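Local coordinates for protein beta-galacturonidase (Eisenbergiella tayi, PDB 6NCW) that cleaves beta-linked galacturonate from its conjugates as a family 2 glycoside hydrolase, and may also act on beta-glucuronides as its relatives do, at residues I308-Y313 / I328-E333; L322-G327 / N366-Y371. All coordinates share one frame; numbering follows the deposited sequence.

Contact 1 of 2, residues I308-Y313 / I328-E333; sequences IRTVHY and ILVWEE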
loop_
_atom_site.group_PDB
_atom_site.type_symbol
_atom_site.label_atom_id
_atom_site.label_comp_id
_atom_site.label_asym_id
_atom_site.label_seq_id
_atom_site.Cartn_x
_atom_site.Cartn_y
_atom_site.Cartn_z
ATOM N N ILE A 308 26.171 -13.516 9.026
ATOM C CA ILE A 308 25.913 -12.374 8.162
ATOM C C ILE A 308 27.110 -12.178 7.237
ATOM O O ILE A 308 28.258 -12.418 7.621
ATOM C CB ILE A 308 25.635 -11.093 8.975
ATOM C CG1 ILE A 308 24.270 -11.190 9.630
ATOM C CG2 ILE A 308 25.732 -9.848 8.102
ATOM C CD1 ILE A 308 24.062 -10.160 10.677
ATOM N N ARG A 309 26.825 -11.758 6.011
ATOM C CA ARG A 309 27.811 -11.434 4.998
ATOM C C ARG A 309 27.676 -9.944 4.693
ATOM O O ARG A 309 26.579 -9.475 4.358
ATOM C CB ARG A 309 27.577 -12.300 3.748
ATOM C CG ARG A 309 28.398 -11.889 2.561
ATOM C CD ARG A 309 28.339 -12.836 1.369
ATOM N NE ARG A 309 29.105 -12.170 0.318
ATOM C CZ ARG A 309 28.649 -11.858 -0.891
ATOM N NH1 ARG A 309 27.433 -12.240 -1.281
ATOM N NH2 ARG A 309 29.438 -11.183 -1.723
ATOM N N THR A 310 28.782 -9.203 4.814
ATOM C CA THR A 310 28.793 -7.737 4.693
ATOM C C THR A 310 28.848 -7.302 3.217
ATOM O O THR A 310 29.844 -6.767 2.718
ATOM C CB THR A 310 29.983 -7.160 5.464
ATOM O OG1 THR A 310 31.207 -7.572 4.842
ATOM C CG2 THR A 310 30.020 -7.644 6.911
ATOM N N VAL A 311 27.736 -7.500 2.506
ATOM C CA VAL A 311 27.671 -7.025 1.119
ATOM C C VAL A 311 27.634 -5.498 1.082
ATOM O O VAL A 311 26.846 -4.871 1.802
ATOM C CB VAL A 311 26.443 -7.610 0.405
ATOM C CG1 VAL A 311 26.591 -9.133 0.268
ATOM C CG2 VAL A 311 25.127 -7.243 1.159
ATOM N N HIS A 312 28.493 -4.876 0.260
ATOM C CA HIS A 312 29.717 -5.443 -0.344
ATOM C C HIS A 312 30.886 -4.540 0.073
ATOM O O HIS A 312 31.544 -3.913 -0.767
ATOM C CB HIS A 312 29.643 -5.501 -1.867
ATOM C CG HIS A 312 28.555 -6.394 -2.386
ATOM N ND1 HIS A 312 28.596 -7.764 -2.257
ATOM C CD2 HIS A 312 27.399 -6.113 -3.033
ATOM C CE1 HIS A 312 27.518 -8.291 -2.817
ATOM N NE2 HIS A 312 26.777 -7.311 -3.299
ATOM N N TYR A 313 31.132 -4.445 1.372
ATOM C CA TYR A 313 32.146 -3.532 1.883
ATOM C C TYR A 313 32.327 -3.815 3.365
ATOM O O TYR A 313 31.471 -4.451 3.981
ATOM C CB TYR A 313 31.740 -2.056 1.661
ATOM C CG TYR A 313 30.268 -1.859 1.816
ATOM C CD1 TYR A 313 29.671 -1.970 3.064
ATOM C CD2 TYR A 313 29.455 -1.611 0.711
ATOM C CE1 TYR A 313 28.320 -1.836 3.220
ATOM C CE2 TYR A 313 28.092 -1.461 0.858
ATOM C CZ TYR A 313 27.524 -1.575 2.121
ATOM O OH TYR A 313 26.160 -1.441 2.294
ATOM N N ILE A 328 27.499 -14.323 16.311
ATOM C CA ILE A 328 27.082 -14.332 14.913
ATOM C C ILE A 328 28.338 -14.352 14.048
ATOM O O ILE A 328 29.219 -13.510 14.221
ATOM C CB ILE A 328 26.192 -13.111 14.604
ATOM C CG1 ILE A 328 24.887 -13.198 15.415
ATOM C CG2 ILE A 328 25.892 -13.012 13.110
ATOM C CD1 ILE A 328 24.055 -11.932 15.424
ATOM N N LEU A 329 28.433 -15.319 13.134
ATOM C CA LEU A 329 29.597 -15.431 12.263
ATOM C C LEU A 329 29.518 -14.428 11.117
ATOM O O LEU A 329 28.450 -14.182 10.554
ATOM C CB LEU A 329 29.707 -16.855 11.714
ATOM C CG LEU A 329 29.869 -17.922 12.810
ATOM C CD1 LEU A 329 29.532 -19.302 12.281
ATOM C CD2 LEU A 329 31.290 -17.868 13.369
ATOM N N VAL A 330 30.659 -13.851 10.763
ATOM C CA VAL A 330 30.721 -12.779 9.786
ATOM C C VAL A 330 31.667 -13.176 8.658
ATOM O O VAL A 330 32.810 -13.575 8.895
ATOM C CB VAL A 330 31.152 -11.445 10.431
ATOM C CG1 VAL A 330 31.343 -10.376 9.361
ATOM C CG2 VAL A 330 30.100 -10.985 11.420
ATOM N N TRP A 331 31.163 -13.097 7.438
ATOM C CA TRP A 331 31.971 -12.959 6.237
ATOM C C TRP A 331 32.112 -11.461 5.982
ATOM O O TRP A 331 31.105 -10.779 5.770
ATOM C CB TRP A 331 31.271 -13.679 5.072
ATOM C CG TRP A 331 31.724 -13.358 3.656
ATOM C CD1 TRP A 331 31.887 -12.113 3.094
ATOM C CD2 TRP A 331 31.992 -14.299 2.616
ATOM N NE1 TRP A 331 32.274 -12.232 1.779
ATOM C CE2 TRP A 331 32.352 -13.563 1.463
ATOM C CE3 TRP A 331 31.958 -15.697 2.538
ATOM C CZ2 TRP A 331 32.676 -14.180 0.251
ATOM C CZ3 TRP A 331 32.308 -16.305 1.330
ATOM C CH2 TRP A 331 32.639 -15.545 0.202
ATOM N N GLU A 332 33.338 -10.933 6.043
ATOM C CA GLU A 332 33.573 -9.540 5.694
ATOM C C GLU A 332 34.388 -9.477 4.408
ATOM O O GLU A 332 35.323 -10.258 4.224
ATOM C CB GLU A 332 34.274 -8.772 6.826
ATOM C CG GLU A 332 34.422 -7.283 6.522
ATOM C CD GLU A 332 34.800 -6.404 7.725
ATOM O OE1 GLU A 332 33.982 -5.529 8.104
ATOM O OE2 GLU A 332 35.915 -6.561 8.281
ATOM N N GLU A 333 34.018 -8.574 3.496
ATOM C CA GLU A 333 34.723 -8.460 2.223
ATOM C C GLU A 333 35.155 -7.019 1.964
ATOM O O GLU A 333 34.635 -6.081 2.567
ATOM C CB GLU A 333 33.868 -8.980 1.048
ATOM C CG GLU A 333 32.498 -8.307 0.855
ATOM C CD GLU A 333 31.650 -9.065 -0.167
ATOM O OE1 GLU A 333 30.809 -8.436 -0.857
ATOM O OE2 GLU A 333 31.826 -10.308 -0.265
#

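Contact 2 of 2, residues L322-G327 / N366-Y371; sequences LCDEQG and NHPSIY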
loop_
_atom_site.group_PDB
_atom_site.type_symbol
_atom_site.label_atom_id
_atom_site.label_comp_id
_atom_site.label_asym_id
_atom_site.label_seq_id
_atom_site.Cartn_x
_atom_site.Cartn_y
_atom_site.Cartn_z
ATOM N N LEU A 322 28.775 -6.085 18.012
ATOM C CA LEU A 322 27.520 -6.727 18.395
ATOM C C LEU A 322 27.439 -8.161 17.880
ATOM O O LEU A 322 26.778 -9.004 18.502
ATOM C CB LEU A 322 26.333 -5.906 17.899
ATOM C CG LEU A 322 26.113 -4.568 18.614
ATOM C CD1 LEU A 322 25.278 -3.605 17.743
ATOM C CD2 LEU A 322 25.450 -4.775 19.974
ATOM N N CYS A 323 28.097 -8.460 16.755
ATOM C CA CYS A 323 28.151 -9.845 16.291
ATOM C C CYS A 323 29.066 -10.682 17.188
ATOM O O CYS A 323 28.728 -11.826 17.516
ATOM C CB CYS A 323 28.625 -9.909 14.835
ATOM S SG CYS A 323 27.484 -9.175 13.578
ATOM N N ASP A 324 30.231 -10.128 17.575
ATOM C CA ASP A 324 31.115 -10.767 18.558
ATOM C C ASP A 324 30.360 -11.159 19.819
ATOM O O ASP A 324 30.437 -12.308 20.270
ATOM C CB ASP A 324 32.266 -9.828 18.935
ATOM C CG ASP A 324 33.207 -9.557 17.790
ATOM O OD1 ASP A 324 33.225 -10.348 16.819
ATOM O OD2 ASP A 324 33.928 -8.533 17.858
ATOM N N GLU A 325 29.633 -10.198 20.416
ATOM C CA GLU A 325 28.905 -10.433 21.664
ATOM C C GLU A 325 27.767 -11.433 21.523
ATOM O O GLU A 325 27.377 -12.038 22.525
ATOM C CB GLU A 325 28.338 -9.118 22.210
ATOM C CG GLU A 325 29.419 -8.177 22.687
ATOM C CD GLU A 325 28.900 -6.819 23.112
ATOM O OE1 GLU A 325 29.657 -5.838 22.972
ATOM O OE2 GLU A 325 27.755 -6.726 23.603
ATOM N N GLN A 326 27.206 -11.616 20.322
ATOM C CA GLN A 326 26.053 -12.495 20.169
ATOM C C GLN A 326 26.379 -13.794 19.440
ATOM O O GLN A 326 25.486 -14.619 19.238
ATOM C CB GLN A 326 24.910 -11.735 19.474
ATOM C CG GLN A 326 24.329 -10.641 20.394
ATOM C CD GLN A 326 23.312 -9.691 19.712
ATOM O OE1 GLN A 326 22.110 -9.838 19.878
ATOM N NE2 GLN A 326 23.809 -8.694 19.001
ATOM N N GLY A 327 27.636 -14.024 19.082
ATOM C CA GLY A 327 28.008 -15.291 18.482
ATOM C C GLY A 327 27.590 -15.430 17.039
ATOM O O GLY A 327 27.335 -16.544 16.581
ATOM N N ASN A 366 40.933 -8.413 15.166
ATOM C CA ASN A 366 40.668 -9.085 16.430
ATOM C C ASN A 366 39.260 -9.639 16.566
ATOM O O ASN A 366 38.999 -10.338 17.550
ATOM C CB ASN A 366 40.930 -8.130 17.603
ATOM C CG ASN A 366 42.402 -7.788 17.751
ATOM O OD1 ASN A 366 43.258 -8.654 17.598
ATOM N ND2 ASN A 366 42.701 -6.523 18.028
ATOM N N HIS A 367 38.346 -9.321 15.650
ATOM C CA HIS A 367 36.937 -9.687 15.833
ATOM C C HIS A 367 36.760 -11.191 15.708
ATOM O O HIS A 367 36.949 -11.732 14.612
ATOM C CB HIS A 367 36.041 -8.960 14.817
ATOM C CG HIS A 367 35.835 -7.508 15.132
ATOM N ND1 HIS A 367 34.909 -7.068 16.058
ATOM C CD2 HIS A 367 36.455 -6.400 14.667
ATOM C CE1 HIS A 367 34.971 -5.750 16.149
ATOM N NE2 HIS A 367 35.900 -5.321 15.314
ATOM N N PRO A 368 36.426 -11.907 16.781
ATOM C CA PRO A 368 36.221 -13.357 16.641
ATOM C C PRO A 368 35.092 -13.716 15.692
ATOM O O PRO A 368 35.094 -14.823 15.135
ATOM C CB PRO A 368 35.913 -13.802 18.075
ATOM C CG PRO A 368 35.316 -12.549 18.718
ATOM C CD PRO A 368 36.135 -11.431 18.145
ATOM N N SER A 369 34.113 -12.829 15.496
ATOM C CA SER A 369 32.998 -13.162 14.608
ATOM C C SER A 369 33.460 -13.342 13.171
ATOM O O SER A 369 32.908 -14.170 12.434
ATOM C CB SER A 369 31.922 -12.080 14.676
ATOM O OG SER A 369 32.453 -10.830 14.263
ATOM N N ILE A 370 34.469 -12.581 12.754
ATOM C CA ILE A 370 34.934 -12.647 11.374
ATOM C C ILE A 370 35.661 -13.971 11.189
ATOM O O ILE A 370 36.728 -14.176 11.771
ATOM C CB ILE A 370 35.845 -11.476 11.032
ATOM C CG1 ILE A 370 35.086 -10.143 11.132
ATOM C CG2 ILE A 370 36.377 -11.664 9.624
ATOM C CD1 ILE A 370 36.028 -8.951 11.116
ATOM N N TYR A 371 35.095 -14.875 10.385
ATOM C CA TYR A 371 35.739 -16.159 10.163
ATOM C C TYR A 371 36.326 -16.303 8.766
ATOM O O TYR A 371 37.091 -17.251 8.529
ATOM C CB TYR A 371 34.752 -17.308 10.436
ATOM C CG TYR A 371 33.741 -17.500 9.332
ATOM C CD1 TYR A 371 32.604 -16.690 9.246
ATOM C CD2 TYR A 371 33.933 -18.481 8.364
ATOM C CE1 TYR A 371 31.685 -16.870 8.238
ATOM C CE2 TYR A 371 33.033 -18.662 7.348
ATOM C CZ TYR A 371 31.914 -17.858 7.288
ATOM O OH TYR A 371 31.050 -18.049 6.261
#

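Contact 1 of 2, residues I308-Y313 / I328-E333
Ile328 CG2 touches Ile308 CD1 at 4.2 Å, ahead of the parallel strand pairing. Leu329 O accepts Ile308 N at 2.8 Å. Val330, the bridge partner of Ile308, meets Thr310 CG2 with its CG1. Trp331, paired with Arg309, donates its N to Ile308 O and receives Thr310 N at its O (3.0 Å). On their shared sheet face the extended Arg309 side chain runs over one face of the indole: CG stands 3.9 Å from the five-membered ring centroid, 24° off the normal, a CH-pi contact. Glu332 CG touches Thr310 OG1, while OE2 is bonded to His364 ND1 and OE1 to the backbone N of Asn315. Glu333 N donates to Thr310 OG1; its carboxylate gathers donors from three side chains. OE2 takes Arg309 NH2 on its syn side, a 2.9 Å salt bridge. Trp331 NE1 reaches OE2 from the anti side, tilted out of the carboxylate plane. OE1 meets His312 ND1 at 2.7 Å, nearly along its C-O axis and in the ring plane. Arg309 NH2 also hydrogen-bonds Asn377 OD1, and NH1 salt-bridges Glu465. Since His312, Asn377 and Glu465 bind galacturonate, Glu333 and Arg309 are placed as second-shell residues; the ND1 bond would fix the His312 ring's rotation.

Contact 2 of 2, residues L322-G327 / N366-Y371
Asp324, on the last turn of helix 317-326, is gripped by His367 and Ser369 from the type I beta turn His367-Ile370, which leads into strand 370-374 of the TIM barrel. Both carboxylate oxygens are used. OD2 accepts His367 ND1 at 2.5 Å, from the syn side but tilted from both planes, with ring and carboxylate 31° apart. OD1 takes two donors from opposite faces of its plane: Ser369 N at 2.9 Å, nearly along the C-O axis, and Ser369 OG. Pro368 CD lies over one face of the carboxylate, 3.4 Å from Asp324 OD1, and Cys323 CB meets Ser369 CB at 4.0 Å. Further out, the turn is closed by Ile370 N on His367 O, and Arg254 bonds Pro368 O. Leu230 of strand 227-238 packs on both Asp324 and Pro368, bringing the immunoglobulin-like beta-sandwich against the junction. The helix finishes in a Schellman motif, where Gly327 takes positive phi. Within the turn, Ser369 OG can join its own N at the shared oxygen because it stands between the backbone N and carbonyl carbon (chi1 61°), which puts it 2.7 Å from Asp324 OD1 and 32° out of the carboxylate plane.

In the fold
Contacts 1 and 2 lie 11 Å apart, centre to centre, in the same TIM barrel domain, and their segments alternate along the chain: 308-313, 322-327, 328-333, 366-371. Strand 307-309, helix 317-326 and strand 329-333 form one beta-alpha-beta unit, and strand 370-374 is the next parallel neighbour of 329-333. Strand 329-333 joins the contacts directly, since Val330 N lies 2.8 Å from Ser369 O and Val330 O lies 3.0 Å from Tyr371 N, both probable hydrogen bonds. Contact 1 runs to the C-terminal ends of the strands, which carry the galacturonate site; contact 2 is away from it, where helix end and strand start meet the immunoglobulin-like beta-sandwich, and where Leu322, Glu325 and Gln326 also touch a second subunit.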